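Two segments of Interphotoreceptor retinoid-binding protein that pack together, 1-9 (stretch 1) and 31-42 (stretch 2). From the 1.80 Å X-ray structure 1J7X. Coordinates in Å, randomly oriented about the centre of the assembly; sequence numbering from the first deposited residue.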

# COMPACT_ATOMS: atom_id res chain seq x y z
N ASP A 1 -33.16 -0.59 -21.74
CA ASP A 1 -34.02 0.57 -21.34
C ASP A 1 -33.15 1.76 -20.90
O ASP A 1 -31.91 1.63 -20.72
N PRO A 2 -33.80 2.91 -20.74
CA PRO A 2 -33.12 4.14 -20.35
C PRO A 2 -32.12 3.98 -19.17
O PRO A 2 -31.04 4.53 -19.23
N SER A 3 -32.46 3.23 -18.13
CA SER A 3 -31.54 3.09 -17.00
C SER A 3 -30.18 2.47 -17.42
O SER A 3 -29.15 2.81 -16.92
N VAL A 4 -30.18 1.58 -18.37
CA VAL A 4 -28.92 1.05 -18.83
C VAL A 4 -28.11 2.11 -19.56
O VAL A 4 -26.91 2.28 -19.32
N THR A 5 -28.74 2.85 -20.47
CA THR A 5 -27.97 3.86 -21.19
C THR A 5 -27.54 4.99 -20.23
O THR A 5 -26.53 5.66 -20.40
N HIS A 6 -28.31 5.20 -19.20
CA HIS A 6 -28.03 6.26 -18.24
C HIS A 6 -26.69 5.92 -17.55
O HIS A 6 -25.78 6.76 -17.47
N VAL A 7 -26.55 4.66 -17.15
CA VAL A 7 -25.32 4.24 -16.50
C VAL A 7 -24.20 4.20 -17.48
O VAL A 7 -23.13 4.64 -17.19
N LEU A 8 -24.47 3.62 -18.64
CA LEU A 8 -23.46 3.47 -19.66
C LEU A 8 -22.85 4.72 -20.03
O LEU A 8 -21.60 4.85 -20.11
N HIS A 9 -23.67 5.77 -20.25
CA HIS A 9 -23.16 7.07 -20.70
C HIS A 9 -22.22 7.68 -19.62
O HIS A 9 -21.18 8.19 -19.87
N HIS A 31 -16.05 -1.38 -27.34
CA HIS A 31 -16.76 -2.54 -26.91
C HIS A 31 -18.01 -2.22 -26.10
O HIS A 31 -19.05 -2.83 -26.24
N LEU A 32 -17.90 -1.35 -25.12
CA LEU A 32 -19.01 -1.13 -24.23
C LEU A 32 -20.39 -0.81 -24.91
O LEU A 32 -21.42 -1.33 -24.49
N PRO A 33 -20.42 0.04 -25.92
CA PRO A 33 -21.66 0.34 -26.59
C PRO A 33 -22.12 -0.81 -27.46
O PRO A 33 -23.25 -0.81 -27.88
N ASN A 34 -21.27 -1.78 -27.70
CA ASN A 34 -21.58 -2.88 -28.56
C ASN A 34 -22.26 -4.06 -27.85
O ASN A 34 -22.78 -4.93 -28.50
N LEU A 35 -22.17 -4.10 -26.54
CA LEU A 35 -22.68 -5.22 -25.80
C LEU A 35 -24.20 -5.35 -26.00
O LEU A 35 -24.87 -4.46 -26.32
N ASP A 36 -24.70 -6.53 -25.77
CA ASP A 36 -26.08 -6.85 -25.78
C ASP A 36 -26.69 -6.63 -24.38
O ASP A 36 -26.45 -7.42 -23.52
N TYR A 37 -27.37 -5.52 -24.20
CA TYR A 37 -28.10 -5.08 -23.00
C TYR A 37 -29.61 -5.17 -23.11
O TYR A 37 -30.35 -4.21 -22.77
N SER A 38 -30.11 -6.25 -23.65
CA SER A 38 -31.53 -6.33 -23.66
C SER A 38 -31.83 -7.51 -22.78
O SER A 38 -32.85 -8.12 -22.92
N THR A 39 -30.95 -7.84 -21.86
CA THR A 39 -31.23 -8.95 -20.96
C THR A 39 -31.17 -8.45 -19.48
O THR A 39 -31.49 -9.17 -18.53
N VAL A 40 -30.70 -7.22 -19.30
CA VAL A 40 -30.48 -6.65 -17.97
C VAL A 40 -31.40 -5.53 -17.58
O VAL A 40 -31.44 -4.51 -18.23
N ILE A 41 -32.12 -5.74 -16.49
CA ILE A 41 -33.09 -4.76 -16.00
C ILE A 41 -33.10 -4.70 -14.48
O ILE A 41 -34.13 -4.97 -13.84
N SER A 42 -31.96 -4.38 -13.91
CA SER A 42 -31.85 -4.24 -12.47
C SER A 42 -30.42 -3.85 -12.20
O SER A 42 -29.56 -4.34 -12.90

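Val-4 and Leu-8, one helical turn apart, project from the first stretch toward the second, an irregular segment whose Tyr-37 supplies much of the matching surface, with Leu-32 and Val-40. No hydrogen bond crosses the contact; it rests on apolar shape. Tyr-37 (chi1 m) points toward the helix, and its flat ring lies obliquely against both residues. Val-4, chi1 t, brings CG1 to 3.5 Å from Tyr-37 CD2, while its CG2 sits 3.9 Å from CG2 of Val-40 (chi1 m) and 3.7 Å from Val-40 O. Its short, forked side chain thus fills the hollow between the ring and Val-40.

Leu-8 reaches further, as a longer side chain can. With chi1 t and chi2 p, it sets CD2 4.0 Å from Tyr-37 CE1 and CD1 4.0 Å from CB of Leu-32, so its branched end covers the groove where the tyrosine tip meets Leu-32. The tyrosine side chain is polar only at its tip: Tyr-37 OH donates to Leu-32 O at 2.7 Å, tying the ring's tip to its own stretch, and Leu-8 CD1 rests 3.6 Å from the same Tyr-37 OH.

At the exposed end, Ile-41 (chi1 t, chi2 p) starts sideways, but its length carries CD1 to a van der Waals contact 3.4 Å from OD1 of Asp-1 (chi1 p). The exposed carboxylate can remain solvated, and its other oxygen, Asp-1 OD2, accepts a hydrogen bond from Ser-3 OG at 2.6 Å.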

# COMPACT_ATOMS: atom_id res chain seq x y z
CB ASP A 1 -35.02 0.18 -20.24
CG ASP A 1 -34.38 0.02 -18.96
OD1 ASP A 1 -33.42 -0.78 -18.92
OD2 ASP A 1 -34.74 0.63 -17.94
CB PRO A 2 -34.29 5.08 -20.01
CG PRO A 2 -35.32 4.71 -20.96
CD PRO A 2 -35.25 3.15 -20.93
CB SER A 3 -32.21 2.23 -15.91
OG SER A 3 -32.69 1.01 -16.47
CB VAL A 4 -29.13 -0.17 -19.79
CG1 VAL A 4 -27.86 -0.69 -20.27
CG2 VAL A 4 -29.92 -1.28 -19.10
CB THR A 5 -28.72 4.37 -22.44
OG1 THR A 5 -29.81 5.25 -22.10
CG2 THR A 5 -29.37 3.22 -23.12
CB HIS A 6 -29.15 6.34 -17.23
CG HIS A 6 -29.05 7.49 -16.28
ND1 HIS A 6 -28.98 8.80 -16.71
CD2 HIS A 6 -29.02 7.55 -14.93
CE1 HIS A 6 -28.94 9.61 -15.67
NE2 HIS A 6 -28.94 8.87 -14.57
CB VAL A 7 -25.47 2.85 -15.86
CG1 VAL A 7 -24.13 2.41 -15.24
CG2 VAL A 7 -26.48 2.93 -14.81
CB LEU A 8 -24.08 2.68 -20.85
CG LEU A 8 -23.14 2.49 -22.03
CD1 LEU A 8 -21.98 1.60 -21.67
CD2 LEU A 8 -24.03 1.80 -23.15
CB HIS A 9 -24.37 8.05 -20.99
CG HIS A 9 -23.98 9.36 -21.56
ND1 HIS A 9 -24.31 10.55 -20.96
CD2 HIS A 9 -23.13 9.67 -22.55
CE1 HIS A 9 -23.73 11.54 -21.61
NE2 HIS A 9 -23.04 11.03 -22.61
CB HIS A 31 -15.84 -3.42 -26.10
CG HIS A 31 -14.90 -4.24 -26.91
ND1 HIS A 31 -15.33 -5.14 -27.86
CD2 HIS A 31 -13.55 -4.31 -26.91
CE1 HIS A 31 -14.30 -5.74 -28.40
NE2 HIS A 31 -13.20 -5.26 -27.84
CB LEU A 32 -18.69 -0.06 -23.25
CG LEU A 32 -17.65 -0.45 -22.21
CD1 LEU A 32 -17.28 0.69 -21.29
CD2 LEU A 32 -18.18 -1.67 -21.40
CB PRO A 33 -21.29 1.58 -27.43
CG PRO A 33 -20.10 2.11 -26.79
CD PRO A 33 -19.35 0.92 -26.38
CB ASN A 34 -20.26 -3.32 -29.29
CG ASN A 34 -20.47 -4.46 -30.32
OD1 ASN A 34 -21.27 -4.32 -31.25
ND2 ASN A 34 -19.75 -5.59 -30.13
CB LEU A 35 -22.39 -5.03 -24.33
CG LEU A 35 -20.92 -4.96 -23.88
CD1 LEU A 35 -20.87 -4.73 -22.33
CD2 LEU A 35 -20.20 -6.18 -24.26
CB ASP A 36 -26.22 -8.32 -26.20
CG ASP A 36 -27.56 -8.86 -25.90
OD1 ASP A 36 -28.56 -8.16 -26.14
OD2 ASP A 36 -27.69 -9.97 -25.34
CB TYR A 37 -27.94 -3.59 -22.81
CG TYR A 37 -26.55 -3.15 -22.64
CD1 TYR A 37 -25.87 -2.57 -23.71
CD2 TYR A 37 -25.88 -3.31 -21.40
CE1 TYR A 37 -24.60 -2.16 -23.59
CE2 TYR A 37 -24.60 -2.91 -21.26
CZ TYR A 37 -23.93 -2.37 -22.36
OH TYR A 37 -22.66 -1.89 -22.20
CB SER A 38 -32.04 -6.53 -25.08
OG SER A 38 -31.35 -7.65 -25.61
CB THR A 39 -30.18 -10.04 -21.20
OG1 THR A 39 -30.18 -10.43 -22.59
CG2 THR A 39 -30.54 -11.33 -20.37
CB VAL A 40 -29.05 -6.12 -17.84
CG1 VAL A 40 -28.03 -7.27 -18.07
CG2 VAL A 40 -28.78 -4.97 -18.80
CB ILE A 41 -34.52 -5.09 -16.49
CG1 ILE A 41 -35.49 -3.96 -16.07
CG2 ILE A 41 -35.01 -6.48 -15.99
CD1 ILE A 41 -35.19 -2.63 -16.71
CB SER A 42 -32.15 -5.56 -11.76
OG SER A 42 -30.97 -6.27 -11.39